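Local coordinates for protein LEC-6 (Caenorhabditis elegans, PDB 3VV1) that is a galectin that binds glycans through a galactose-recognising pocket, with a preference for saccharides containing fucose, at residues L73-R78 with A128-F133. Numbering follows the deposited sequence.
Sequences LHFNAR and AHFADF. With GAL (beta-D-galactopyranose), chain C; FUC (alpha-L-fucopyranose), chain B.
Leu73 sets its CD1 methyl on the ring of Phe133, a CH-pi contact in which CD1 lies 3.7 Å from the centroid of that ring and 12° off its normal. Phe75 makes the second apolar bridge by the margin of its ring: its CE1 is 4.0 Å from CE2 of Phe130, while Phe114 meets the Phe75 ring edge-to-face and Ile123 touches the Phe75 side chain.

On the other side of strand 71-78, His74, Asn76 and Arg78 turn to the sugar. Followed outward from CB, Arg78 places CG anti to the carbonyl carbon (chi1 -58°) and runs extended from CG to NE, its side chain touching Val85 and Arg60. Arg78 NE donates to Asn76 OD1 at 2.8 Å, the acceptor lying nearly in the guanidinium plane although the nitrogen stands above the carbonyl plane of the amide. Beyond CZ both terminal nitrogens converge on fucose O3, Arg78 NH1 at 2.9 Å and Arg78 NH2 at 3.1 Å. NH1 also forms a salt bridge with Glu81; Arg78 NH2 donates to galactose O4 at 2.9 Å and weakly to galactose O5. Galactose O4 is gripped again by His74 NE2 at 2.7 Å, and His74 ND1 is in turn bonded to Asn64, which should help fix the imidazole's rotation.

Apolar residues between two antiparallel sheets, with a polar sugar-binding face outside, are characteristic of the galectin beta-sandwich and its galactoside pocket.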
loop_
_atom_site.group_PDB
_atom_site.type_symbol
_atom_site.label_atom_id
_atom_site.label_comp_id
_atom_site.label_asym_id
_atom_site.label_seq_id
_atom_site.Cartn_x
_atom_site.Cartn_y
_atom_site.Cartn_z
ATOM N N LEU A 73 7.984 -13.386 -13.717
ATOM C CA LEU A 73 6.947 -14.316 -14.135
ATOM C C LEU A 73 5.932 -13.644 -15.007
ATOM O O LEU A 73 5.389 -12.576 -14.651
ATOM C CB LEU A 73 6.241 -14.909 -12.907
ATOM C CG LEU A 73 4.980 -15.738 -13.218
ATOM C CD1 LEU A 73 5.244 -16.993 -14.072
ATOM C CD2 LEU A 73 4.319 -16.165 -11.931
ATOM N N HIS A 74 5.716 -14.238 -16.199
ATOM C CA HIS A 74 4.652 -13.824 -17.101
ATOM C C HIS A 74 3.704 -14.995 -17.054
ATOM O O HIS A 74 4.050 -16.102 -17.477
ATOM C CB HIS A 74 5.286 -13.649 -18.506
ATOM C CG HIS A 74 4.286 -13.534 -19.651
ATOM N ND1 HIS A 74 3.642 -12.368 -19.928
ATOM C CD2 HIS A 74 3.910 -14.431 -20.646
ATOM C CE1 HIS A 74 2.899 -12.497 -21.056
ATOM N NE2 HIS A 74 3.042 -13.780 -21.490
ATOM N N PHE A 75 2.503 -14.770 -16.530
ATOM C CA PHE A 75 1.460 -15.812 -16.400
ATOM C C PHE A 75 0.401 -15.474 -17.458
ATOM O O PHE A 75 -0.249 -14.419 -17.370
ATOM C CB PHE A 75 0.884 -15.719 -14.967
ATOM C CG PHE A 75 -0.335 -16.585 -14.754
ATOM C CD1 PHE A 75 -0.189 -17.901 -14.281
ATOM C CD2 PHE A 75 -1.648 -16.098 -15.010
ATOM C CE1 PHE A 75 -1.287 -18.718 -14.056
ATOM C CE2 PHE A 75 -2.746 -16.950 -14.787
ATOM C CZ PHE A 75 -2.579 -18.224 -14.296
ATOM N N ASN A 76 0.275 -16.300 -18.487
ATOM C CA ASN A 76 -0.555 -15.899 -19.661
ATOM C C ASN A 76 -1.662 -16.933 -19.880
ATOM O O ASN A 76 -1.401 -18.075 -20.239
ATOM C CB ASN A 76 0.388 -15.864 -20.848
ATOM C CG ASN A 76 -0.201 -15.210 -22.130
ATOM O OD1 ASN A 76 0.343 -15.434 -23.211
ATOM N ND2 ASN A 76 -1.238 -14.358 -22.021
ATOM N N ALA A 77 -2.885 -16.530 -19.623
ATOM C CA ALA A 77 -4.037 -17.354 -19.937
ATOM C C ALA A 77 -4.359 -17.165 -21.421
ATOM O O ALA A 77 -4.544 -16.046 -21.864
ATOM C CB ALA A 77 -5.234 -16.873 -19.075
ATOM N N ARG A 78 -4.486 -18.265 -22.164
ATOM C CA ARG A 78 -4.717 -18.213 -23.619
ATOM C C ARG A 78 -5.985 -19.014 -23.960
ATOM O O ARG A 78 -5.976 -20.261 -23.987
ATOM C CB ARG A 78 -3.486 -18.804 -24.351
ATOM C CG ARG A 78 -2.193 -18.059 -24.018
ATOM C CD ARG A 78 -1.074 -18.626 -24.875
ATOM N NE ARG A 78 0.151 -17.846 -24.692
ATOM C CZ ARG A 78 1.271 -18.064 -25.377
ATOM N NH1 ARG A 78 1.322 -19.062 -26.283
ATOM N NH2 ARG A 78 2.338 -17.296 -25.181
ATOM N N ALA A 128 -7.385 -23.676 -4.762
ATOM C CA ALA A 128 -6.706 -24.951 -5.068
ATOM C C ALA A 128 -5.382 -24.692 -5.764
ATOM O O ALA A 128 -5.242 -23.774 -6.606
ATOM C CB ALA A 128 -7.548 -25.826 -5.959
ATOM N N HIS A 129 -4.379 -25.473 -5.404
ATOM C CA HIS A 129 -3.097 -25.334 -6.079
ATOM C C HIS A 129 -3.238 -25.622 -7.563
ATOM O O HIS A 129 -3.821 -26.637 -7.961
ATOM C CB HIS A 129 -2.068 -26.281 -5.471
ATOM C CG HIS A 129 -0.711 -26.132 -6.071
ATOM N ND1 HIS A 129 -0.249 -26.922 -7.111
ATOM C CD2 HIS A 129 0.308 -25.229 -5.770
ATOM C CE1 HIS A 129 1.003 -26.502 -7.428
ATOM N NE2 HIS A 129 1.346 -25.494 -6.608
ATOM N N PHE A 130 -2.711 -24.720 -8.377
ATOM C CA PHE A 130 -2.777 -24.857 -9.846
ATOM C C PHE A 130 -1.402 -25.218 -10.419
ATOM O O PHE A 130 -1.283 -26.184 -11.204
ATOM C CB PHE A 130 -3.305 -23.548 -10.457
ATOM C CG PHE A 130 -3.168 -23.516 -11.948
ATOM C CD1 PHE A 130 -3.916 -24.390 -12.759
ATOM C CD2 PHE A 130 -2.275 -22.646 -12.537
ATOM C CE1 PHE A 130 -3.756 -24.369 -14.131
ATOM C CE2 PHE A 130 -2.065 -22.680 -13.914
ATOM C CZ PHE A 130 -2.844 -23.530 -14.711
ATOM N N ALA A 131 -0.364 -24.444 -10.073
ATOM C CA ALA A 131 0.960 -24.755 -10.634
ATOM C C ALA A 131 2.017 -24.077 -9.795
ATOM O O ALA A 131 1.751 -23.062 -9.170
ATOM C CB ALA A 131 1.076 -24.208 -12.072
ATOM N N ASP A 132 3.214 -24.629 -9.821
ATOM C CA ASP A 132 4.399 -23.938 -9.354
ATOM C C ASP A 132 5.211 -23.402 -10.529
ATOM O O ASP A 132 5.244 -24.019 -11.644
ATOM C CB ASP A 132 5.285 -24.905 -8.595
ATOM C CG ASP A 132 4.866 -25.069 -7.136
ATOM O OD1 ASP A 132 3.927 -24.424 -6.636
ATOM O OD2 ASP A 132 5.551 -25.881 -6.461
ATOM N N PHE A 133 5.879 -22.256 -10.294
ATOM C CA PHE A 133 6.832 -21.729 -11.261
ATOM C C PHE A 133 8.138 -21.561 -10.494
ATOM O O PHE A 133 8.193 -20.841 -9.508
ATOM C CB PHE A 133 6.354 -20.361 -11.786
ATOM C CG PHE A 133 7.288 -19.756 -12.788
ATOM C CD1 PHE A 133 7.373 -20.288 -14.050
ATOM C CD2 PHE A 133 8.107 -18.677 -12.433
ATOM C CE1 PHE A 133 8.239 -19.716 -14.994
ATOM C CE2 PHE A 133 8.960 -18.100 -13.361
ATOM C CZ PHE A 133 9.041 -18.635 -14.647
HETATM C C1 GAL C . 4.822 -15.446 -27.039
HETATM C C2 GAL C . 3.787 -14.294 -26.857
HETATM C C3 GAL C . 4.209 -13.398 -25.753
HETATM C C4 GAL C . 4.468 -14.232 -24.489
HETATM C C5 GAL C . 5.464 -15.351 -24.830
HETATM C C6 GAL C . 5.781 -16.220 -23.590
HETATM O O2 GAL C . 3.723 -13.566 -28.063
HETATM O O3 GAL C . 3.136 -12.464 -25.451
HETATM O O4 GAL C . 3.224 -14.789 -24.005
HETATM O O5 GAL C . 4.946 -16.174 -25.814
HETATM O O6 GAL C . 6.713 -17.249 -23.972
HETATM C C1 FUC B . 3.035 -18.087 -30.424
HETATM C C2 FUC B . 3.013 -18.873 -29.036
HETATM C C3 FUC B . 4.418 -18.855 -28.352
HETATM C C4 FUC B . 5.167 -17.499 -28.480
HETATM C C5 FUC B . 5.551 -17.246 -29.950
HETATM C C6 FUC B . 6.237 -15.895 -29.982
HETATM O O1 FUC B . 2.552 -18.903 -31.481
HETATM O O2 FUC B . 2.332 -20.261 -29.037
HETATM O O3 FUC B . 4.135 -19.087 -27.020
HETATM O O4 FUC B . 4.290 -16.364 -27.980
HETATM O O5 FUC B . 4.293 -17.219 -30.730
#